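Type III secretion system effector HopBA1 (Pseudomonas syringae pv. aptata, PDB 5T09) acts as a virulence factor that the Arabidopsis disease resistance protein RBA1 recognises, enhancing RBA1 self-association and so triggering plant cell death. Local coordinates at residues Phe194-Thr199 with Glu228-Ile232; Asn48-Asp54 with Ser185-Ala191. One frame throughout, in Å; residues are numbered along the deposited sequence.

Contact 1. Residues Phe194-Thr199 with Glu228-Ile232; sequences FSNSKT and EHSHI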
ATOM      1  N   PHE A 194       9.499  -1.127  -2.026  1.00 45.72           N
ATOM      2  CA  PHE A 194       9.220  -1.111  -3.457  1.00 50.19           C
ATOM      3  C   PHE A 194      10.287  -0.364  -4.254  1.00 45.37           C
ATOM      4  O   PHE A 194      10.025   0.061  -5.382  1.00 52.68           O
ATOM      5  CB  PHE A 194       7.848  -0.487  -3.712  1.00 44.02           C
ATOM      6  CG  PHE A 194       6.741  -1.087  -2.891  1.00 39.58           C
ATOM      7  CD1 PHE A 194       6.794  -2.408  -2.475  1.00 37.99           C
ATOM      8  CD2 PHE A 194       5.641  -0.326  -2.535  1.00 37.52           C
ATOM      9  CE1 PHE A 194       5.773  -2.953  -1.719  1.00 44.84           C
ATOM     10  CE2 PHE A 194       4.616  -0.869  -1.786  1.00 34.48           C
ATOM     11  CZ  PHE A 194       4.681  -2.179  -1.374  1.00 37.08           C
ATOM     12  N   SER A 195      11.480  -0.190  -3.693  1.00 47.90           N
ATOM     13  CA  SER A 195      12.546   0.483  -4.418  1.00 57.35           C
ATOM     14  C   SER A 195      13.046  -0.391  -5.567  1.00 59.75           C
ATOM     15  O   SER A 195      12.807  -1.599  -5.614  1.00 53.50           O
ATOM     16  CB  SER A 195      13.704   0.823  -3.480  1.00 60.51           C
ATOM     17  OG  SER A 195      14.286  -0.352  -2.946  1.00 73.91           O
ATOM     18  N   ASN A 196      13.749   0.245  -6.505  1.00 57.70           N
ATOM     19  CA  ASN A 196      14.316  -0.435  -7.669  1.00 65.99           C
ATOM     20  C   ASN A 196      13.280  -1.348  -8.325  1.00 68.21           C
ATOM     21  O   ASN A 196      13.548  -2.508  -8.647  1.00 74.96           O
ATOM     22  CB  ASN A 196      15.571  -1.221  -7.283  1.00 75.06           C
ATOM     23  CG  ASN A 196      16.682  -0.329  -6.763  1.00 80.13           C
ATOM     24  OD1 ASN A 196      17.288   0.429  -7.520  1.00 87.81           O
ATOM     25  ND2 ASN A 196      16.961  -0.421  -5.469  1.00 77.86           N
ATOM     26  N   SER A 197      12.082  -0.803  -8.533  1.00 61.06           N
ATOM     27  CA  SER A 197      10.945  -1.571  -9.023  1.00 62.44           C
ATOM     28  C   SER A 197      10.549  -1.225 -10.451  1.00 60.66           C
ATOM     29  O   SER A 197       9.561  -1.771 -10.951  1.00 57.55           O
ATOM     30  CB  SER A 197       9.736  -1.359  -8.103  1.00 54.59           C
ATOM     31  OG  SER A 197       9.330   0.001  -8.115  1.00 58.33           O
ATOM     32  N   LYS A 198      11.286  -0.337 -11.121  1.00 57.83           N
ATOM     33  CA  LYS A 198      10.861   0.136 -12.434  1.00 66.35           C
ATOM     34  C   LYS A 198      10.765  -1.011 -13.430  1.00 65.98           C
ATOM     35  O   LYS A 198       9.750  -1.171 -14.116  1.00 71.57           O
ATOM     36  CB  LYS A 198      11.824   1.207 -12.945  1.00 75.61           C
ATOM     37  CG  LYS A 198      11.439   1.777 -14.305  1.00 88.58           C
ATOM     38  CD  LYS A 198      12.425   2.833 -14.773  1.00103.93           C
ATOM     39  CE  LYS A 198      12.038   3.378 -16.138  1.00119.04           C
ATOM     40  NZ  LYS A 198      13.062   4.313 -16.684  1.00126.77           N
ATOM     41  N   THR A 199      11.817  -1.824 -13.523  1.00 70.83           N
ATOM     42  CA  THR A 199      11.882  -2.828 -14.580  1.00 79.94           C
ATOM     43  C   THR A 199      10.884  -3.955 -14.342  1.00 74.42           C
ATOM     44  O   THR A 199      10.139  -4.337 -15.254  1.00 73.90           O
ATOM     45  CB  THR A 199      13.305  -3.379 -14.688  1.00 82.70           C
ATOM     46  OG1 THR A 199      13.663  -4.039 -13.467  1.00 91.97           O
ATOM     47  CG2 THR A 199      14.295  -2.252 -14.958  1.00 80.62           C
ATOM     48  N   GLU A 228      14.384   4.770 -10.229  1.00102.04           N
ATOM     49  CA  GLU A 228      13.637   3.570 -10.589  1.00 92.76           C
ATOM     50  C   GLU A 228      12.932   2.949  -9.384  1.00 71.01           C
ATOM     51  O   GLU A 228      12.721   1.735  -9.338  1.00 64.15           O
ATOM     52  CB  GLU A 228      14.560   2.544 -11.250  1.00117.95           C
ATOM     53  CG  GLU A 228      15.823   2.223 -10.464  1.00123.96           C
ATOM     54  CD  GLU A 228      16.594   1.053 -11.054  1.00115.18           C
ATOM     55  OE1 GLU A 228      15.961   0.164 -11.663  1.00103.18           O
ATOM     56  OE2 GLU A 228      17.834   1.026 -10.911  1.00114.01           O
ATOM     57  N   HIS A 229      12.552   3.770  -8.406  1.00 81.15           N
ATOM     58  CA  HIS A 229      11.882   3.279  -7.208  1.00 73.23           C
ATOM     59  C   HIS A 229      10.361   3.306  -7.326  1.00 51.84           C
ATOM     60  O   HIS A 229       9.671   2.881  -6.394  1.00 48.31           O
ATOM     61  CB  HIS A 229      12.329   4.093  -5.988  1.00 81.13           C
ATOM     62  CG  HIS A 229      13.806   4.047  -5.740  1.00 93.73           C
ATOM     63  ND1 HIS A 229      14.684   3.402  -6.584  1.00102.00           N
ATOM     64  CD2 HIS A 229      14.559   4.565  -4.740  1.00 98.17           C
ATOM     65  CE1 HIS A 229      15.913   3.525  -6.118  1.00109.47           C
ATOM     66  NE2 HIS A 229      15.866   4.227  -5.000  1.00105.65           N
ATOM     67  N   SER A 230       9.827   3.786  -8.445  1.00 53.56           N
ATOM     68  CA  SER A 230       8.393   3.763  -8.710  1.00 51.84           C
ATOM     69  C   SER A 230       8.198   4.055 -10.190  1.00 55.55           C
ATOM     70  O   SER A 230       9.121   4.498 -10.880  1.00 64.14           O
ATOM     71  CB  SER A 230       7.636   4.781  -7.857  1.00 51.38           C
ATOM     72  OG  SER A 230       7.970   6.108  -8.243  1.00 55.95           O
ATOM     73  N   HIS A 231       6.982   3.808 -10.672  1.00 52.49           N
ATOM     74  CA  HIS A 231       6.632   4.093 -12.058  1.00 56.51           C
ATOM     75  C   HIS A 231       5.923   5.429 -12.232  1.00 57.99           C
ATOM     76  O   HIS A 231       6.166   6.124 -13.223  1.00 61.49           O
ATOM     77  CB  HIS A 231       5.750   2.979 -12.619  1.00 60.53           C
ATOM     78  CG  HIS A 231       6.421   1.641 -12.659  1.00 58.13           C
ATOM     79  ND1 HIS A 231       6.281   0.710 -11.653  1.00 52.97           N
ATOM     80  CD2 HIS A 231       7.242   1.080 -13.578  1.00 60.10           C
ATOM     81  CE1 HIS A 231       6.980  -0.370 -11.954  1.00 54.09           C
ATOM     82  NE2 HIS A 231       7.575  -0.170 -13.116  1.00 60.16           N
ATOM     83  N   ILE A 232       5.040   5.802 -11.306  1.00 59.14           N
ATOM     84  CA  ILE A 232       4.366   7.095 -11.360  1.00 64.59           C
ATOM     85  C   ILE A 232       4.381   7.718  -9.973  1.00 62.80           C
ATOM     86  O   ILE A 232       4.358   7.021  -8.954  1.00 55.26           O
ATOM     87  CB  ILE A 232       2.916   6.988 -11.891  1.00 64.05           C
ATOM     88  CG1 ILE A 232       2.065   6.071 -11.009  1.00 70.75           C
ATOM     89  CG2 ILE A 232       2.920   6.496 -13.334  1.00 69.29           C
ATOM     90  CD1 ILE A 232       0.577   6.187 -11.288  1.00 74.28           C
TER

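Contact 2. Residues Asn48-Asp54 with Ser185-Ala191; sequences NLVYIGD and SIVWGGA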
ATOM      1  N   ASN A  48      -3.290  -5.221 -13.461  1.00 62.78           N
ATOM      2  CA  ASN A  48      -3.838  -6.217 -12.550  1.00 55.13           C
ATOM      3  C   ASN A  48      -3.270  -6.094 -11.144  1.00 52.03           C
ATOM      4  O   ASN A  48      -3.883  -6.602 -10.198  1.00 51.43           O
ATOM      5  CB  ASN A  48      -3.572  -7.629 -13.076  1.00 59.17           C
ATOM      6  CG  ASN A  48      -4.430  -7.977 -14.272  1.00 77.17           C
ATOM      7  OD1 ASN A  48      -5.538  -7.461 -14.425  1.00 74.89           O
ATOM      8  ND2 ASN A  48      -3.926  -8.862 -15.128  1.00 87.10           N
ATOM      9  N   LEU A  49      -2.124  -5.435 -10.982  1.00 47.01           N
ATOM     10  CA  LEU A  49      -1.494  -5.304  -9.677  1.00 43.53           C
ATOM     11  C   LEU A  49      -0.860  -3.928  -9.564  1.00 49.09           C
ATOM     12  O   LEU A  49      -0.069  -3.530 -10.427  1.00 44.85           O
ATOM     13  CB  LEU A  49      -0.442  -6.398  -9.459  1.00 48.69           C
ATOM     14  CG  LEU A  49       0.303  -6.373  -8.121  1.00 43.24           C
ATOM     15  CD1 LEU A  49      -0.658  -6.547  -6.959  1.00 49.35           C
ATOM     16  CD2 LEU A  49       1.370  -7.453  -8.091  1.00 50.18           C
ATOM     17  N   VAL A  50      -1.216  -3.212  -8.500  1.00 47.43           N
ATOM     18  CA  VAL A  50      -0.674  -1.892  -8.202  1.00 53.24           C
ATOM     19  C   VAL A  50      -0.113  -1.917  -6.790  1.00 47.20           C
ATOM     20  O   VAL A  50      -0.737  -2.463  -5.874  1.00 38.98           O
ATOM     21  CB  VAL A  50      -1.748  -0.790  -8.335  1.00 48.00           C
ATOM     22  CG1 VAL A  50      -1.219   0.553  -7.837  1.00 42.32           C
ATOM     23  CG2 VAL A  50      -2.215  -0.678  -9.782  1.00 49.06           C
ATOM     24  N   TYR A  51       1.064  -1.326  -6.615  1.00 43.79           N
ATOM     25  CA  TYR A  51       1.668  -1.143  -5.302  1.00 39.09           C
ATOM     26  C   TYR A  51       1.562   0.321  -4.907  1.00 40.53           C
ATOM     27  O   TYR A  51       1.953   1.203  -5.679  1.00 45.74           O
ATOM     28  CB  TYR A  51       3.136  -1.574  -5.302  1.00 36.33           C
ATOM     29  CG  TYR A  51       3.360  -3.053  -5.513  1.00 36.28           C
ATOM     30  CD1 TYR A  51       3.376  -3.931  -4.440  1.00 33.53           C
ATOM     31  CD2 TYR A  51       3.558  -3.571  -6.785  1.00 39.30           C
ATOM     32  CE1 TYR A  51       3.588  -5.286  -4.627  1.00 35.99           C
ATOM     33  CE2 TYR A  51       3.766  -4.920  -6.983  1.00 41.71           C
ATOM     34  CZ  TYR A  51       3.780  -5.773  -5.900  1.00 41.23           C
ATOM     35  OH  TYR A  51       3.987  -7.116  -6.091  1.00 41.84           O
ATOM     36  N   ILE A  52       1.039   0.575  -3.712  1.00 38.82           N
ATOM     37  CA  ILE A  52       0.981   1.918  -3.144  1.00 33.89           C
ATOM     38  C   ILE A  52       2.081   2.011  -2.097  1.00 35.10           C
ATOM     39  O   ILE A  52       1.993   1.389  -1.034  1.00 32.00           O
ATOM     40  CB  ILE A  52      -0.394   2.227  -2.537  1.00 34.95           C
ATOM     41  CG1 ILE A  52      -1.476   2.195  -3.619  1.00 40.92           C
ATOM     42  CG2 ILE A  52      -0.377   3.596  -1.842  1.00 36.80           C
ATOM     43  CD1 ILE A  52      -2.888   2.360  -3.083  1.00 44.22           C
ATOM     44  N   GLY A  53       3.117   2.794  -2.393  1.00 34.44           N
ATOM     45  CA  GLY A  53       4.221   2.954  -1.471  1.00 38.15           C
ATOM     46  C   GLY A  53       3.862   3.895  -0.342  1.00 43.17           C
ATOM     47  O   GLY A  53       3.764   5.110  -0.543  1.00 44.63           O
ATOM     48  N   ASP A  54       3.653   3.350   0.851  1.00 37.42           N
ATOM     49  CA  ASP A  54       3.212   4.162   1.972  1.00 37.41           C
ATOM     50  C   ASP A  54       4.366   4.976   2.535  1.00 37.99           C
ATOM     51  O   ASP A  54       5.514   4.521   2.567  1.00 41.62           O
ATOM     52  CB  ASP A  54       2.623   3.291   3.078  1.00 39.08           C
ATOM     53  CG  ASP A  54       1.793   4.090   4.056  1.00 44.51           C
ATOM     54  OD1 ASP A  54       0.920   4.858   3.593  1.00 37.07           O
ATOM     55  OD2 ASP A  54       2.023   3.968   5.278  1.00 41.22           O
ATOM     56  N   SER A 185      -5.756  -6.462  -7.762  1.00 51.28           N
ATOM     57  CA  SER A 185      -5.387  -6.291  -6.366  1.00 46.93           C
ATOM     58  C   SER A 185      -4.470  -5.086  -6.215  1.00 48.41           C
ATOM     59  O   SER A 185      -3.756  -4.705  -7.146  1.00 51.57           O
ATOM     60  CB  SER A 185      -4.686  -7.540  -5.814  1.00 44.25           C
ATOM     61  OG  SER A 185      -4.409  -7.394  -4.436  1.00 59.87           O
ATOM     62  N   ILE A 186      -4.512  -4.484  -5.029  1.00 43.14           N
ATOM     63  CA  ILE A 186      -3.578  -3.437  -4.636  1.00 42.49           C
ATOM     64  C   ILE A 186      -2.847  -3.914  -3.393  1.00 45.38           C
ATOM     65  O   ILE A 186      -3.470  -4.441  -2.462  1.00 40.10           O
ATOM     66  CB  ILE A 186      -4.293  -2.099  -4.370  1.00 41.16           C
ATOM     67  CG1 ILE A 186      -4.883  -1.553  -5.669  1.00 46.73           C
ATOM     68  CG2 ILE A 186      -3.328  -1.083  -3.747  1.00 41.50           C
ATOM     69  CD1 ILE A 186      -5.813  -0.376  -5.480  1.00 55.73           C
ATOM     70  N   VAL A 187      -1.528  -3.737  -3.383  1.00 41.12           N
ATOM     71  CA  VAL A 187      -0.694  -4.003  -2.219  1.00 34.62           C
ATOM     72  C   VAL A 187      -0.231  -2.664  -1.667  1.00 35.58           C
ATOM     73  O   VAL A 187       0.375  -1.862  -2.388  1.00 38.26           O
ATOM     74  CB  VAL A 187       0.501  -4.905  -2.574  1.00 34.73           C
ATOM     75  CG1 VAL A 187       1.513  -4.952  -1.434  1.00 35.18           C
ATOM     76  CG2 VAL A 187       0.013  -6.302  -2.909  1.00 36.01           C
ATOM     77  N   TRP A 188      -0.511  -2.430  -0.387  1.00 32.20           N
ATOM     78  CA  TRP A 188      -0.254  -1.153   0.272  1.00 30.61           C
ATOM     79  C   TRP A 188       0.719  -1.409   1.414  1.00 33.38           C
ATOM     80  O   TRP A 188       0.382  -2.102   2.381  1.00 36.66           O
ATOM     81  CB  TRP A 188      -1.565  -0.541   0.766  1.00 34.42           C
ATOM     82  CG  TRP A 188      -1.440   0.776   1.468  1.00 30.95           C
ATOM     83  CD1 TRP A 188      -0.372   1.623   1.463  1.00 39.18           C
ATOM     84  CD2 TRP A 188      -2.441   1.395   2.281  1.00 34.35           C
ATOM     85  NE1 TRP A 188      -0.650   2.737   2.222  1.00 36.41           N
ATOM     86  CE2 TRP A 188      -1.915   2.618   2.735  1.00 35.85           C
ATOM     87  CE3 TRP A 188      -3.734   1.031   2.666  1.00 36.50           C
ATOM     88  CZ2 TRP A 188      -2.637   3.478   3.561  1.00 39.57           C
ATOM     89  CZ3 TRP A 188      -4.448   1.884   3.482  1.00 39.67           C
ATOM     90  CH2 TRP A 188      -3.898   3.091   3.925  1.00 34.40           C
ATOM     91  N   GLY A 189       1.925  -0.866   1.293  1.00 32.44           N
ATOM     92  CA  GLY A 189       2.965  -1.090   2.279  1.00 32.97           C
ATOM     93  C   GLY A 189       4.048  -0.047   2.139  1.00 33.90           C
ATOM     94  O   GLY A 189       4.053   0.756   1.202  1.00 40.99           O
ATOM     95  N   GLY A 190       4.978  -0.072   3.092  1.00 34.78           N
ATOM     96  CA  GLY A 190       6.048   0.908   3.136  1.00 33.77           C
ATOM     97  C   GLY A 190       6.805   1.037   1.832  1.00 38.37           C
ATOM     98  O   GLY A 190       7.264   0.040   1.269  1.00 39.33           O
ATOM     99  N   ALA A 191       6.961   2.279   1.362  1.00 38.21           N
ATOM    100  CA  ALA A 191       7.560   2.523   0.053  1.00 35.99           C
ATOM    101  C   ALA A 191       8.983   1.983  -0.036  1.00 42.30           C
ATOM    102  O   ALA A 191       9.440   1.629  -1.129  1.00 44.18           O
ATOM    103  CB  ALA A 191       7.544   4.020  -0.253  1.00 41.26           C
TER

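Contact 1. Residues Phe194-Thr199 with Glu228-Ile232
The carbonyl oxygen of E228 receives two successive amides from the loop opposite: K198 N lies 3.1 Å from E228 O, above the carbonyl plane, while S197 N is closer to it, at 2.7 Å, but makes only a weak bond because its N-H is poorly aimed. The two loops belong to the alpha-beta, EreA/ChaN-like fold: 194-199 follows the inner strand 184-190, whereas 228-232 leads into strand 232-235, next to the outermost strand 222-223. A second polar link comes from H231, which drops its ring beside the K198 carbonyl and donates from NE2 to K198 O over 2.6 Å, with the oxygen at the ring edge and slightly tilted out of its plane. With CG beside the backbone N (chi1 -62°), the end of the side chain comes nearer to 194-199 and presents NE2 to the carbonyl. Its other nitrogen, ND1, pairs with the backbone N of V210 on strand 209-214, so the ring is held at both nitrogens, consistent with the hydrogen being on NE2. The same ring brings CE1 to 3.1 Å from S197 O. Within 194-199, S197 OG folds back to donate to F194 O, linking the two ends of F194-S197. Side chains meet around this polar centre. The K198 and E228 chains cross at about a right angle, CB against CB at 3.5 Å, and the extended lysine carries its amine away from 228-232. N196 stands alongside the H229 ring, its amide turned 64° from the ring plane. S195 lays its CB over a face of that imidazole, 4.0 Å from the ring centroid and 12° off the normal, a CH-pi contact.

Contact 2. Residues Asn48-Asp54 with Ser185-Ala191
W188 and D54 each hold CG trans to their backbone N (chi1 180° and -163°), a setting that throws the indole of one strand across to the carboxylate of the other. There W188 NE1 donates to D54 OD1 over 3.0 Å; the oxygen lies close to the indole plane, but the indole reaches it from above the carboxylate plane, the two planes standing 82° apart. D54 OD2 is taken by H56 ND1, so both carboxylate oxygens have partners. The indole edge also brings CD1 within 3.4 Å of I52 O, and its ring meets F84 edge-to-face. These groups sit at the C-terminal ends of two neighbouring parallel strands, 49-54 and 184-190, in the middle of the largely parallel sheet. The ladder alternates from strand to strand: V50 N, I52 N and D54 N donate to carbonyls of S185, V187 and G189, while S185 N, V187 N and G189 N donate to those of N48, V50 and I52; D54 N to G189 O is the shortest, at 2.6 Å. On the face that carries V50, I52, I186 and W188, I52 CD1 touches I186 CG2 at 3.5 Å, and helix 60-74 packs over it, with I65 reaching both I52 and W188. On the reverse face, the Y51 ring runs alongside V187, CD1 against V187 CB at 3.6 Å, and its hydroxyl bonds to R206 O. Past the ladder A191 comes up to G53, which has no side chain, on the Y51 face, with A191 CB 3.7 Å from G53 C, while A191 N donates to D54 O on a lone pair.

In the fold
Contact 2 forms the centre of the sheet and contact 1 lies to the side of it, toward strand 209-214 and on the face that carries Y51 and V187, with 12 Å between their centres. They meet through F194, at the start of 194-199: its ring rests against strand 49-54 and strand 184-190, with F194 CE2 3.4 Å from G189 O and F194 CE1 3.8 Å from Y51 CD1. F194 and Y51 also both touch P202 and M205, which with D200 make up the potassium site. The side chains of S197 in contact 1 and Y51 in contact 2 each lie about 7 Å from that ion, and the chain leaving strand 184-190 at A191 runs through 194-199 to D200.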